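Local coordinates for protein aeromonas extracellular serine protease (PDB 3WQB) that acts as a secreted, calcium-binding serine endopeptidase that cleaves after paired basic residues, one of them lysine, and is a probable virulence factor cleaving host plasma proteins, at residues A[163-166]-A[167-170]; A[192-195]-A[196-200]; A[355-358]-A[359-362]; A[361-364]-A[365-369]. The protein carries 1 engineered substitution. One frame throughout, in Å; residues are numbered along the deposited sequence.

Interaction 1: A[163-166]-A[167-170]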
ATOM      1  N   GLY A 163      10.663   3.251  12.247  1.00 10.76           N
ATOM      2  CA  GLY A 163      10.488   3.010  13.674  1.00 11.78           C
ATOM      3  C   GLY A 163      11.641   2.381  14.409  1.00 12.19           C
ATOM      4  O   GLY A 163      11.551   2.204  15.616  1.00 12.78           O
ATOM      5  N   ASP A 164      12.720   2.047  13.709  1.00 12.21           N
ATOM      6  CA  ASP A 164      13.858   1.371  14.341  1.00 12.99           C
ATOM      7  C   ASP A 164      14.815   2.341  15.035  1.00 13.34           C
ATOM      8  O   ASP A 164      15.527   1.946  15.960  1.00 14.37           O
ATOM      9  CB  ASP A 164      14.617   0.520  13.321  1.00 12.90           C
ATOM     10  CG  ASP A 164      15.759  -0.255  13.941  1.00 13.99           C
ATOM     11  OD1 ASP A 164      15.483  -1.183  14.720  1.00 16.49           O
ATOM     12  OD2 ASP A 164      16.925   0.051  13.609  1.00 15.43           O
ATOM     13  N   SER A 165      14.823   3.604  14.617  1.00 13.21           N
ATOM     14  CA  SER A 165      15.761   4.588  15.170  1.00 13.17           C
ATOM     15  C   SER A 165      15.174   5.337  16.355  1.00 13.29           C
ATOM     16  O   SER A 165      13.957   5.370  16.549  1.00 12.92           O
ATOM     17  CB  SER A 165      16.163   5.586  14.085  1.00 13.38           C
ATOM     18  OG  SER A 165      15.087   6.438  13.744  1.00 12.99           O
ATOM     19  N   ASN A 166      16.046   5.962  17.140  1.00 13.45           N
ATOM     20  CA  ASN A 166      15.579   6.818  18.217  1.00 14.32           C
ATOM     21  C   ASN A 166      14.697   7.931  17.682  1.00 13.93           C
ATOM     22  O   ASN A 166      13.726   8.324  18.316  1.00 14.95           O
ATOM     23  CB  ASN A 166      16.757   7.399  18.994  1.00 14.82           C
ATOM     24  CG  ASN A 166      17.505   6.347  19.770  1.00 16.27           C
ATOM     25  OD1 ASN A 166      17.038   5.219  19.919  1.00 17.98           O
ATOM     26  ND2 ASN A 166      18.678   6.706  20.266  1.00 17.88           N
ATOM     27  N   ALA A 167      15.024   8.410  16.486  1.00 13.43           N
ATOM     28  CA  ALA A 167      14.286   9.509  15.891  1.00 13.32           C
ATOM     29  C   ALA A 167      12.844   9.118  15.558  1.00 12.91           C
ATOM     30  O   ALA A 167      11.912   9.895  15.811  1.00 13.13           O
ATOM     31  CB  ALA A 167      15.013  10.015  14.646  1.00 13.95           C
ATOM     32  N   SER A 168      12.659   7.927  14.990  1.00 12.38           N
ATOM     33  CA  SER A 168      11.334   7.568  14.459  1.00 12.18           C
ATOM     34  C   SER A 168      10.505   6.623  15.322  1.00 12.09           C
ATOM     35  O   SER A 168       9.318   6.424  15.031  1.00 12.36           O
ATOM     36  CB  SER A 168      11.430   7.033  13.025  1.00 11.87           C
ATOM     37  OG  SER A 168      11.973   5.721  13.002  1.00 12.50           O
ATOM     38  N   ARG A 169      11.095   6.090  16.399  1.00 12.16           N
ATOM     39  CA  ARG A 169      10.429   5.058  17.198  1.00 13.52           C
ATOM     40  C   ARG A 169       9.138   5.550  17.848  1.00 13.60           C
ATOM     41  O   ARG A 169       8.204   4.776  18.021  1.00 14.84           O
ATOM     42  CB  ARG A 169      11.376   4.435  18.242  1.00 14.17           C
ATOM     43  CG  ARG A 169      11.886   5.382  19.315  1.00 17.10           C
ATOM     44  CD  ARG A 169      12.833   4.681  20.297  1.00 21.63           C
ATOM     45  NE  ARG A 169      14.089   4.281  19.658  1.00 25.05           N
ATOM     46  CZ  ARG A 169      14.406   3.038  19.303  1.00 24.84           C
ATOM     47  NH1 ARG A 169      13.572   2.028  19.544  1.00 26.80           N
ATOM     48  NH2 ARG A 169      15.568   2.800  18.717  1.00 23.55           N
ATOM     49  N   ASP A 170       9.084   6.839  18.183  1.00 13.23           N
ATOM     50  CA  ASP A 170       7.953   7.393  18.923  1.00 13.54           C
ATOM     51  C   ASP A 170       6.892   8.050  18.058  1.00 13.22           C
ATOM     52  O   ASP A 170       6.097   8.850  18.536  1.00 14.51           O
ATOM     53  CB  ASP A 170       8.434   8.358  20.010  1.00 14.03           C
ATOM     54  CG  ASP A 170       9.175   9.555  19.446  1.00 16.08           C
ATOM     55  OD1 ASP A 170       9.653   9.498  18.282  1.00 17.56           O
ATOM     56  OD2 ASP A 170       9.292  10.557  20.193  1.00 21.44           O
TER
HETATM   57  O   HOH W   1      12.181  10.833  18.731  1.00 24.63           O
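The bend that leads out of helix 155-164 towards strand 173-179 of the subtilisin-like domain is built on an ST motif, in which Ser165 receives two backbone N-H groups through two of its own oxygens. Ser165 OG accepts from Ser168 N at 3.1 Å, while Ser165 O accepts from Arg169 N at 3.0 Å. Serine suits the place because its short side chain, with OG lying between the backbone N and carbonyl carbon (chi1 70°), can fold back over the turn. Just before it, Gly163 adopts a phi of 118°, where any CB would run into the carbonyl oxygen of the preceding residue.

Arg169 folds back on the turn through a bend at chi3. Asn166 OD1 lies at the guanidinium edge, near its plane, and accepts weak bonds from Arg169 NE and NH2, each 3.1 Å, with the amide and guanidinium planes 59° apart. Ser165 O lies over one face of the same group. A water can donate to Asn166 O and Asp170 OD1, though it has more acceptors in reach than protons, and Asp170 also pairs with Arg93. The hydroxyls of Ser165 and Ser168 both bond to Tyr160 O of helix 155-164, and Ser168 OG receives a weak bond from Gly163 N at 2.9 Å.

Interaction 2: A[192-195]-A[196-200]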
ATOM      1  N   ASP A 192      15.032  -8.958   4.034  1.00 14.78           N
ATOM      2  CA  ASP A 192      14.724  -7.533   4.107  1.00 14.93           C
ATOM      3  C   ASP A 192      13.267  -7.328   4.518  1.00 14.42           C
ATOM      4  O   ASP A 192      12.968  -6.453   5.326  1.00 14.67           O
ATOM      5  CB  ASP A 192      15.061  -6.794   2.791  1.00 15.91           C
ATOM      6  CG  ASP A 192      14.091  -7.101   1.671  1.00 18.58           C
ATOM      7  OD1 ASP A 192      14.078  -8.250   1.193  1.00 21.38           O
ATOM      8  OD2 ASP A 192      13.334  -6.186   1.277  1.00 22.10           O
ATOM      9  N   GLN A 193      12.372  -8.136   3.955  1.00 13.88           N
ATOM     10  CA  GLN A 193      10.944  -8.032   4.253  1.00 13.94           C
ATOM     11  C   GLN A 193      10.610  -8.566   5.638  1.00 13.75           C
ATOM     12  O   GLN A 193       9.799  -7.975   6.345  1.00 13.42           O
ATOM     13  CB  GLN A 193      10.117  -8.758   3.198  1.00 14.80           C
ATOM     14  CG  GLN A 193      10.301  -8.203   1.800  1.00 18.16           C
ATOM     15  CD  GLN A 193       9.460  -8.931   0.789  1.00 21.29           C
ATOM     16  OE1 GLN A 193       8.273  -8.658   0.660  1.00 24.60           O
ATOM     17  NE2 GLN A 193      10.064  -9.873   0.072  1.00 22.74           N
ATOM     18  N   SER A 194      11.233  -9.680   6.012  1.00 13.47           N
ATOM     19  CA  SER A 194      11.052 -10.239   7.350  1.00 13.17           C
ATOM     20  C   SER A 194      11.475  -9.236   8.422  1.00 12.53           C
ATOM     21  O   SER A 194      10.772  -9.043   9.411  1.00 12.90           O
ATOM     22  CB  SER A 194      11.834 -11.548   7.502  1.00 13.85           C
ATOM     23  OG  SER A 194      11.705 -12.081   8.806  1.00 17.19           O
ATOM     24  N   GLN A 195      12.603  -8.568   8.198  1.00 11.86           N
ATOM     25  CA  GLN A 195      13.116  -7.599   9.156  1.00 11.56           C
ATOM     26  C   GLN A 195      12.139  -6.440   9.336  1.00 11.11           C
ATOM     27  O   GLN A 195      11.877  -6.011  10.465  1.00 11.35           O
ATOM     28  CB  GLN A 195      14.489  -7.089   8.729  1.00 11.26           C
ATOM     29  CG  GLN A 195      15.133  -6.144   9.730  1.00 11.34           C
ATOM     30  CD  GLN A 195      16.534  -5.753   9.338  1.00 12.32           C
ATOM     31  OE1 GLN A 195      16.754  -5.226   8.253  1.00 13.13           O
ATOM     32  NE2 GLN A 195      17.497  -5.990  10.228  1.00 12.82           N
ATOM     33  N   LEU A 196      11.592  -5.931   8.235  1.00 11.10           N
ATOM     34  CA  LEU A 196      10.629  -4.837   8.343  1.00 11.33           C
ATOM     35  C   LEU A 196       9.298  -5.309   8.946  1.00 11.35           C
ATOM     36  O   LEU A 196       8.705  -4.608   9.763  1.00 11.38           O
ATOM     37  CB  LEU A 196      10.438  -4.126   6.999  1.00 11.04           C
ATOM     38  CG  LEU A 196      11.658  -3.305   6.575  1.00 12.28           C
ATOM     39  CD1 LEU A 196      11.544  -2.863   5.128  1.00 14.70           C
ATOM     40  CD2 LEU A 196      11.867  -2.093   7.482  1.00 14.87           C
ATOM     41  N   ASP A 197       8.845  -6.508   8.576  1.00 11.63           N
ATOM     42  CA  ASP A 197       7.622  -7.041   9.176  1.00 12.51           C
ATOM     43  C   ASP A 197       7.761  -7.175  10.688  1.00 12.38           C
ATOM     44  O   ASP A 197       6.831  -6.841  11.422  1.00 12.53           O
ATOM     45  CB  ASP A 197       7.242  -8.389   8.569  1.00 13.10           C
ATOM     46  CG  ASP A 197       6.606  -8.265   7.190  1.00 15.41           C
ATOM     47  OD1 ASP A 197       6.447  -7.135   6.668  1.00 16.14           O
ATOM     48  OD2 ASP A 197       6.252  -9.321   6.625  1.00 20.04           O
ATOM     49  N   ARG A 198       8.927  -7.627  11.148  1.00 11.85           N
ATOM     50  CA  ARG A 198       9.158  -7.783  12.585  1.00 11.88           C
ATOM     51  C   ARG A 198       9.156  -6.425  13.278  1.00 11.23           C
ATOM     52  O   ARG A 198       8.611  -6.279  14.382  1.00 11.35           O
ATOM     53  CB  ARG A 198      10.462  -8.538  12.839  1.00 12.69           C
ATOM     54  CG  ARG A 198      10.376 -10.013  12.475  1.00 14.47           C
ATOM     55  CD  ARG A 198      11.738 -10.664  12.443  1.00 17.93           C
ATOM     56  NE  ARG A 198      11.667 -12.025  11.924  1.00 21.40           N
ATOM     57  CZ  ARG A 198      12.707 -12.849  11.846  1.00 22.31           C
ATOM     58  NH1 ARG A 198      13.906 -12.456  12.255  1.00 22.35           N
ATOM     59  NH2 ARG A 198      12.545 -14.069  11.355  1.00 25.16           N
ATOM     60  N   LEU A 199       9.761  -5.430  12.631  1.00 10.83           N
ATOM     61  CA  LEU A 199       9.747  -4.076  13.170  1.00 10.61           C
ATOM     62  C   LEU A 199       8.315  -3.543  13.262  1.00 10.40           C
ATOM     63  O   LEU A 199       7.919  -2.956  14.274  1.00 10.81           O
ATOM     64  CB  LEU A 199      10.595  -3.145  12.301  1.00 10.80           C
ATOM     65  CG  LEU A 199      10.572  -1.661  12.663  1.00 10.86           C
ATOM     66  CD1 LEU A 199      11.146  -1.423  14.058  1.00 11.59           C
ATOM     67  CD2 LEU A 199      11.304  -0.840  11.608  1.00 12.26           C
ATOM     68  N   PHE A 200       7.549  -3.723  12.189  1.00 10.17           N
ATOM     69  CA  PHE A 200       6.185  -3.204  12.155  1.00 10.17           C
ATOM     70  C   PHE A 200       5.347  -3.883  13.239  1.00 10.33           C
ATOM     71  O   PHE A 200       4.494  -3.241  13.852  1.00 10.26           O
ATOM     72  CB  PHE A 200       5.521  -3.438  10.792  1.00 10.41           C
ATOM     73  CG  PHE A 200       5.982  -2.530   9.657  1.00  9.75           C
ATOM     74  CD1 PHE A 200       7.277  -2.002   9.570  1.00  9.54           C
ATOM     75  CD2 PHE A 200       5.098  -2.273   8.616  1.00  9.40           C
ATOM     76  CE1 PHE A 200       7.638  -1.208   8.470  1.00  9.59           C
ATOM     77  CE2 PHE A 200       5.459  -1.500   7.522  1.00  9.76           C
ATOM     78  CZ  PHE A 200       6.732  -0.979   7.433  1.00  9.47           C
TER
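Four successive i to i+4 bonds, from Leu196 N, Asp197 N, Arg198 N and Leu199 N to the carbonyls of Asp192, Gln193, Ser194 and Gln195, make this an unbroken alpha-helical stretch; the shortest runs from Asp197 N to Gln193 O at 2.8 Å. The helix, 191-205, is the crossover of a beta-alpha-beta unit between strands 173-179 and 211-215.

The side-chain meeting is that of Ser194 with Arg198, one turn on. Ser194 OG sits over one face of the guanidinium, 3.1 Å from Arg198 NE, but the angle is too poor for a hydrogen bond. The arginine chain runs extended from CG to NE after leaving CG beside its backbone N (chi1 -71°), which lays Arg198 CG 3.2 Å from Ser194 O. A small residue such as serine fits beneath so flat a group. Asp197 brings its CG within 3.3 Å of Gln193 O, yet its carboxylate is spent elsewhere, on Asn252 and in a salt bridge to Arg532. Leu196, by contrast, faces Gln155 and Leu159 of helix 155-164.

With its N-H groups not turned to the serine, the Arg198 guanidinium binds an acidic side chain and the backbone of another protein's chain. The contact therefore implies an arginine that projects from the helix, passing Ser194 on one face, with its charge used in the interface with the other chain.

Interaction 3: A[355-358]-A[359-362]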
ATOM      1  N   ASP A 355      -5.723   6.146  24.511  1.00 16.98           N
ATOM      2  CA  ASP A 355      -5.454   4.841  25.120  1.00 17.98           C
ATOM      3  C   ASP A 355      -5.762   3.664  24.207  1.00 17.63           C
ATOM      4  O   ASP A 355      -5.381   2.528  24.503  1.00 18.65           O
ATOM      5  CB  ASP A 355      -6.223   4.677  26.438  1.00 18.71           C
ATOM      6  CG  ASP A 355      -5.748   5.632  27.517  1.00 21.77           C
ATOM      7  OD1 ASP A 355      -4.667   6.236  27.353  1.00 24.23           O
ATOM      8  OD2 ASP A 355      -6.460   5.767  28.536  1.00 25.66           O
ATOM      9  N   LEU A 356      -6.452   3.929  23.101  1.00 16.19           N
ATOM     10  CA  LEU A 356      -6.853   2.867  22.179  1.00 15.54           C
ATOM     11  C   LEU A 356      -5.695   2.318  21.362  1.00 14.23           C
ATOM     12  O   LEU A 356      -4.841   3.065  20.887  1.00 14.51           O
ATOM     13  CB  LEU A 356      -7.977   3.351  21.269  1.00 15.92           C
ATOM     14  CG  LEU A 356      -9.288   3.593  22.026  1.00 17.98           C
ATOM     15  CD1 LEU A 356     -10.378   3.960  21.053  1.00 21.08           C
ATOM     16  CD2 LEU A 356      -9.704   2.375  22.853  1.00 19.89           C
ATOM     17  N   SER A 357      -5.672   0.998  21.224  1.00 13.08           N
ATOM     18  CA  SER A 357      -4.670   0.305  20.427  1.00 12.16           C
ATOM     19  C   SER A 357      -4.961   0.491  18.939  1.00 11.74           C
ATOM     20  O   SER A 357      -6.072   0.885  18.542  1.00 11.96           O
ATOM     21  CB  SER A 357      -4.687  -1.185  20.761  1.00 12.65           C
ATOM     22  OG  SER A 357      -5.831  -1.794  20.187  1.00 12.54           O
ATOM     23  N   VAL A 358      -3.965   0.179  18.120  1.00 11.21           N
ATOM     24  CA  VAL A 358      -4.137   0.219  16.674  1.00 10.99           C
ATOM     25  C   VAL A 358      -5.268  -0.706  16.234  1.00 11.05           C
ATOM     26  O   VAL A 358      -6.085  -0.336  15.390  1.00 11.04           O
ATOM     27  CB  VAL A 358      -2.817  -0.123  15.958  1.00 10.63           C
ATOM     28  CG1 VAL A 358      -3.044  -0.243  14.456  1.00 12.12           C
ATOM     29  CG2 VAL A 358      -1.779   0.951  16.254  1.00 12.72           C
ATOM     30  N   ARG A 359      -5.336  -1.901  16.814  1.00 10.96           N
ATOM     31  CA  ARG A 359      -6.418  -2.814  16.478  1.00 11.02           C
ATOM     32  C   ARG A 359      -7.788  -2.276  16.888  1.00 10.73           C
ATOM     33  O   ARG A 359      -8.767  -2.474  16.175  1.00 10.80           O
ATOM     34  CB  ARG A 359      -6.176  -4.205  17.048  1.00 11.14           C
ATOM     35  CG  ARG A 359      -5.098  -4.961  16.289  1.00 11.42           C
ATOM     36  CD  ARG A 359      -4.579  -6.161  17.067  1.00 13.49           C
ATOM     37  NE  ARG A 359      -5.642  -7.106  17.391  1.00 12.80           N
ATOM     38  CZ  ARG A 359      -6.102  -7.360  18.614  1.00 12.35           C
ATOM     39  NH1 ARG A 359      -5.612  -6.736  19.686  1.00 12.53           N
ATOM     40  NH2 ARG A 359      -7.079  -8.245  18.755  1.00 13.26           N
ATOM     41  N   ASP A 360      -7.857  -1.573  18.021  1.00 10.98           N
ATOM     42  CA  ASP A 360      -9.098  -0.913  18.420  1.00 11.24           C
ATOM     43  C   ASP A 360      -9.506   0.146  17.406  1.00 11.13           C
ATOM     44  O   ASP A 360     -10.678   0.239  17.044  1.00 11.20           O
ATOM     45  CB  ASP A 360      -8.961  -0.258  19.801  1.00 11.40           C
ATOM     46  CG  ASP A 360      -8.911  -1.257  20.920  1.00 14.27           C
ATOM     47  OD1 ASP A 360      -9.704  -2.213  20.901  1.00 15.87           O
ATOM     48  OD2 ASP A 360      -8.083  -1.047  21.832  1.00 18.86           O
ATOM     49  N   LEU A 361      -8.537   0.951  16.967  1.00 10.73           N
ATOM     50  CA  LEU A 361      -8.822   2.008  16.003  1.00 11.05           C
ATOM     51  C   LEU A 361      -9.258   1.445  14.651  1.00 10.98           C
ATOM     52  O   LEU A 361     -10.184   1.966  14.025  1.00 11.59           O
ATOM     53  CB  LEU A 361      -7.617   2.936  15.869  1.00 11.76           C
ATOM     54  CG  LEU A 361      -7.229   3.621  17.181  1.00 13.54           C
ATOM     55  CD1 LEU A 361      -5.804   4.126  17.097  1.00 16.60           C
ATOM     56  CD2 LEU A 361      -8.186   4.728  17.544  1.00 18.40           C
ATOM     57  N   ARG A 362      -8.603   0.368  14.219  1.00 10.81           N
ATOM     58  CA  ARG A 362      -9.040  -0.351  13.020  1.00 11.37           C
ATOM     59  C   ARG A 362     -10.483  -0.837  13.141  1.00 11.33           C
ATOM     60  O   ARG A 362     -11.260  -0.719  12.185  1.00 12.42           O
ATOM     61  CB  ARG A 362      -8.143  -1.546  12.731  1.00 11.33           C
ATOM     62  CG  ARG A 362      -6.784  -1.210  12.170  1.00 11.93           C
ATOM     63  CD  ARG A 362      -6.178  -2.473  11.597  1.00 12.69           C
ATOM     64  NE  ARG A 362      -4.849  -2.212  11.066  1.00 11.99           N
ATOM     65  CZ  ARG A 362      -4.049  -3.126  10.526  1.00 11.48           C
ATOM     66  NH1 ARG A 362      -4.436  -4.397  10.425  1.00 13.23           N
ATOM     67  NH2 ARG A 362      -2.848  -2.761  10.101  1.00 11.53           N
TER
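Asp360 reaches back to Ser357 across the first turn of helix 358-368, and its side chain can be followed atom by atom. CB lies 3.4 Å from Ser357 O and is also packed near the Leu356 side chain, which it meets at about a right angle. CG, set beside the backbone N at chi1 -72°, comes to 3.2 Å from Ser357 OG. At the tip, OD2 accepts from Ser357 N at 3.2 Å through its anti lone pair, and receives a weak bond from Ser357 OG at 2.9 Å. OD1 is bonded to Leu432 N and His429 NE2, so both oxygens are engaged.

The serine returns the favour: Ser357 OG accepts from Asp360 N at 3.0 Å. The reciprocal pair is a capping box with Ser357 as N-cap. Serine and aspartate suit these places because each is short enough to reach a backbone N-H at a helix start, where no preceding turn supplies carbonyls. The negative carboxylate there probably also interacts well with the helix dipole. Outside the box, Leu356 CB meets Leu361 CD2 at 4.0 Å, the apolar pair of a hydrophobic staple.

Leu361 goes on to pack against Met346, Leu349 and Met350 of helix 335-352, while Arg359 pairs with Glu473 on strand 471-482 of the P-domain.

Interaction 4: A[361-364]-A[365-369]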
ATOM      1  N   LEU A 361      -8.537   0.951  16.967  1.00 10.73           N
ATOM      2  CA  LEU A 361      -8.822   2.008  16.003  1.00 11.05           C
ATOM      3  C   LEU A 361      -9.258   1.445  14.651  1.00 10.98           C
ATOM      4  O   LEU A 361     -10.184   1.966  14.025  1.00 11.59           O
ATOM      5  CB  LEU A 361      -7.617   2.936  15.869  1.00 11.76           C
ATOM      6  CG  LEU A 361      -7.229   3.621  17.181  1.00 13.54           C
ATOM      7  CD1 LEU A 361      -5.804   4.126  17.097  1.00 16.60           C
ATOM      8  CD2 LEU A 361      -8.186   4.728  17.544  1.00 18.40           C
ATOM      9  N   ARG A 362      -8.603   0.368  14.219  1.00 10.81           N
ATOM     10  CA  ARG A 362      -9.040  -0.351  13.020  1.00 11.37           C
ATOM     11  C   ARG A 362     -10.483  -0.837  13.141  1.00 11.33           C
ATOM     12  O   ARG A 362     -11.260  -0.719  12.185  1.00 12.42           O
ATOM     13  CB  ARG A 362      -8.143  -1.546  12.731  1.00 11.33           C
ATOM     14  CG  ARG A 362      -6.784  -1.210  12.170  1.00 11.93           C
ATOM     15  CD  ARG A 362      -6.178  -2.473  11.597  1.00 12.69           C
ATOM     16  NE  ARG A 362      -4.849  -2.212  11.066  1.00 11.99           N
ATOM     17  CZ  ARG A 362      -4.049  -3.126  10.526  1.00 11.48           C
ATOM     18  NH1 ARG A 362      -4.436  -4.397  10.425  1.00 13.23           N
ATOM     19  NH2 ARG A 362      -2.848  -2.761  10.101  1.00 11.53           N
ATOM     20  N   ASP A 363     -10.830  -1.387  14.306  1.00 11.21           N
ATOM     21  CA  ASP A 363     -12.175  -1.893  14.546  1.00 10.97           C
ATOM     22  C   ASP A 363     -13.199  -0.767  14.420  1.00 11.35           C
ATOM     23  O   ASP A 363     -14.247  -0.923  13.786  1.00 11.90           O
ATOM     24  CB  ASP A 363     -12.254  -2.526  15.940  1.00 11.44           C
ATOM     25  CG  ASP A 363     -13.564  -3.247  16.182  1.00 12.98           C
ATOM     26  OD1 ASP A 363     -13.830  -4.259  15.493  1.00 13.93           O
ATOM     27  OD2 ASP A 363     -14.319  -2.806  17.076  1.00 15.32           O
ATOM     28  N   LEU A 364     -12.875   0.379  15.010  1.00 10.75           N
ATOM     29  CA  LEU A 364     -13.770   1.528  14.977  1.00 11.22           C
ATOM     30  C   LEU A 364     -13.920   2.096  13.569  1.00 11.17           C
ATOM     31  O   LEU A 364     -15.027   2.407  13.160  1.00 11.37           O
ATOM     32  CB  LEU A 364     -13.286   2.604  15.952  1.00 11.70           C
ATOM     33  CG  LEU A 364     -13.442   2.171  17.408  1.00 13.17           C
ATOM     34  CD1 LEU A 364     -12.533   2.976  18.307  1.00 15.08           C
ATOM     35  CD2 LEU A 364     -14.887   2.288  17.849  1.00 13.86           C
ATOM     36  N   LEU A 365     -12.811   2.235  12.844  1.00 11.06           N
ATOM     37  CA  LEU A 365     -12.858   2.691  11.459  1.00 11.40           C
ATOM     38  C   LEU A 365     -13.656   1.745  10.571  1.00 11.53           C
ATOM     39  O   LEU A 365     -14.456   2.187   9.740  1.00 11.71           O
ATOM     40  CB  LEU A 365     -11.437   2.875  10.923  1.00 11.09           C
ATOM     41  CG  LEU A 365     -10.703   4.116  11.442  1.00 11.70           C
ATOM     42  CD1 LEU A 365      -9.204   4.002  11.234  1.00 12.35           C
ATOM     43  CD2 LEU A 365     -11.250   5.383  10.797  1.00 12.78           C
ATOM     44  N   ALA A 366     -13.430   0.442  10.732  1.00 11.45           N
ATOM     45  CA  ALA A 366     -14.158  -0.549   9.932  1.00 12.00           C
ATOM     46  C   ALA A 366     -15.660  -0.511  10.198  1.00 12.50           C
ATOM     47  O   ALA A 366     -16.449  -0.507   9.259  1.00 13.42           O
ATOM     48  CB  ALA A 366     -13.610  -1.941  10.146  1.00 12.28           C
ATOM     49  N   ARG A 367     -16.045  -0.447  11.471  1.00 12.37           N
ATOM     50  CA  ARG A 367     -17.459  -0.561  11.826  1.00 12.95           C
ATOM     51  C   ARG A 367     -18.230   0.727  11.579  1.00 13.21           C
ATOM     52  O   ARG A 367     -19.457   0.720  11.567  1.00 15.48           O
ATOM     53  CB  ARG A 367     -17.629  -1.011  13.274  1.00 13.58           C
ATOM     54  CG  ARG A 367     -17.162  -2.438  13.499  1.00 14.52           C
ATOM     55  CD  ARG A 367     -17.389  -2.828  14.948  1.00 19.16           C
ATOM     56  NE  ARG A 367     -16.565  -3.951  15.400  1.00 23.86           N
ATOM     57  CZ  ARG A 367     -16.785  -5.232  15.111  1.00 24.39           C
ATOM     58  NH1 ARG A 367     -17.800  -5.592  14.331  1.00 25.48           N
ATOM     59  NH2 ARG A 367     -15.970  -6.161  15.599  1.00 22.27           N
ATOM     60  N   SER A 368     -17.510   1.830  11.385  1.00 13.04           N
ATOM     61  CA  SER A 368     -18.150   3.119  11.130  1.00 12.41           C
ATOM     62  C   SER A 368     -18.082   3.568   9.664  1.00 12.18           C
ATOM     63  O   SER A 368     -18.652   4.595   9.307  1.00 12.69           O
ATOM     64  CB  SER A 368     -17.541   4.195  12.026  1.00 12.37           C
ATOM     65  OG  SER A 368     -16.169   4.399  11.730  1.00 12.24           O
ATOM     66  N   ALA A 369     -17.362   2.824   8.831  1.00 11.49           N
ATOM     67  CA  ALA A 369     -17.149   3.229   7.436  1.00 11.59           C
ATOM     68  C   ALA A 369     -18.441   3.231   6.615  1.00 11.76           C
ATOM     69  O   ALA A 369     -19.373   2.465   6.882  1.00 12.91           O
ATOM     70  CB  ALA A 369     -16.081   2.349   6.796  1.00 11.28           C
TER
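Asp363 holds its carboxylate out from the helix, CG lying opposite the backbone N at chi1 -172°, while Arg367 leaves beside its own N at chi1 -68° and runs extended to bring NE to it; the two groups thus meet one turn apart as a salt bridge. The bond from Arg367 NE to Asp363 OD2, 3.0 Å long, is nearly straight: the oxygen lies in the guanidinium plane, at its edge, and is met on its syn side from somewhat out of the carboxylate plane. Asp363 OD1 is at 2.8 Å from Arg367 NE and 2.9 Å from Arg367 NH2, but both bonds are bent and weak. The planes stand 71° apart, so this is no flat two-pronged pairing. OD1 has a further partner in Tyr539 OH, which helps to fix the carboxylate.

Further round, Ser368 folds OG back to donate to Leu364 O at 2.7 Å, and Ser368 N adds a weak bond to the same oxygen. Serine suits the last turn, where its hydroxyl supplements a bent backbone bond. Leu365 CG lies 3.4 Å from Leu361 O, and both leucines pack on Met346 of helix 335-352. Ala366, its CB 3.3 Å from Arg362 O, is small enough for the helix to lie close to Phe278 on strand 277-282.

An acid followed four residues later by an arginine is a familiar intrahelical ion pair; here it belongs to a helix packed against an outermost strand of the parallel sheet of the subtilisin alpha/beta fold.

Overall arrangement
All four contacts are local and lie in the subtilisin domain. Interactions 1 and 2 form a pair nearer the surface: they touch where Leu199 CD1 packs on Gly163 and Asp164, and both reach the chain of another protein. Interactions 3 and 4 are mostly buried, share Leu361 and Arg362, and describe the start and later turns of helix 358-368; Leu356 and Leu364 pack together across them. The chemistry changes accordingly. Interaction 1 is a polar turn at the end of helix 155-164, interaction 2 a helix whose Arg198 serves another chain while its Asp197 pairs within its own, interaction 3 an N-terminal cap and interaction 4 an ion pair. The two pairs do not touch, their nearest atoms being about 8 Å apart.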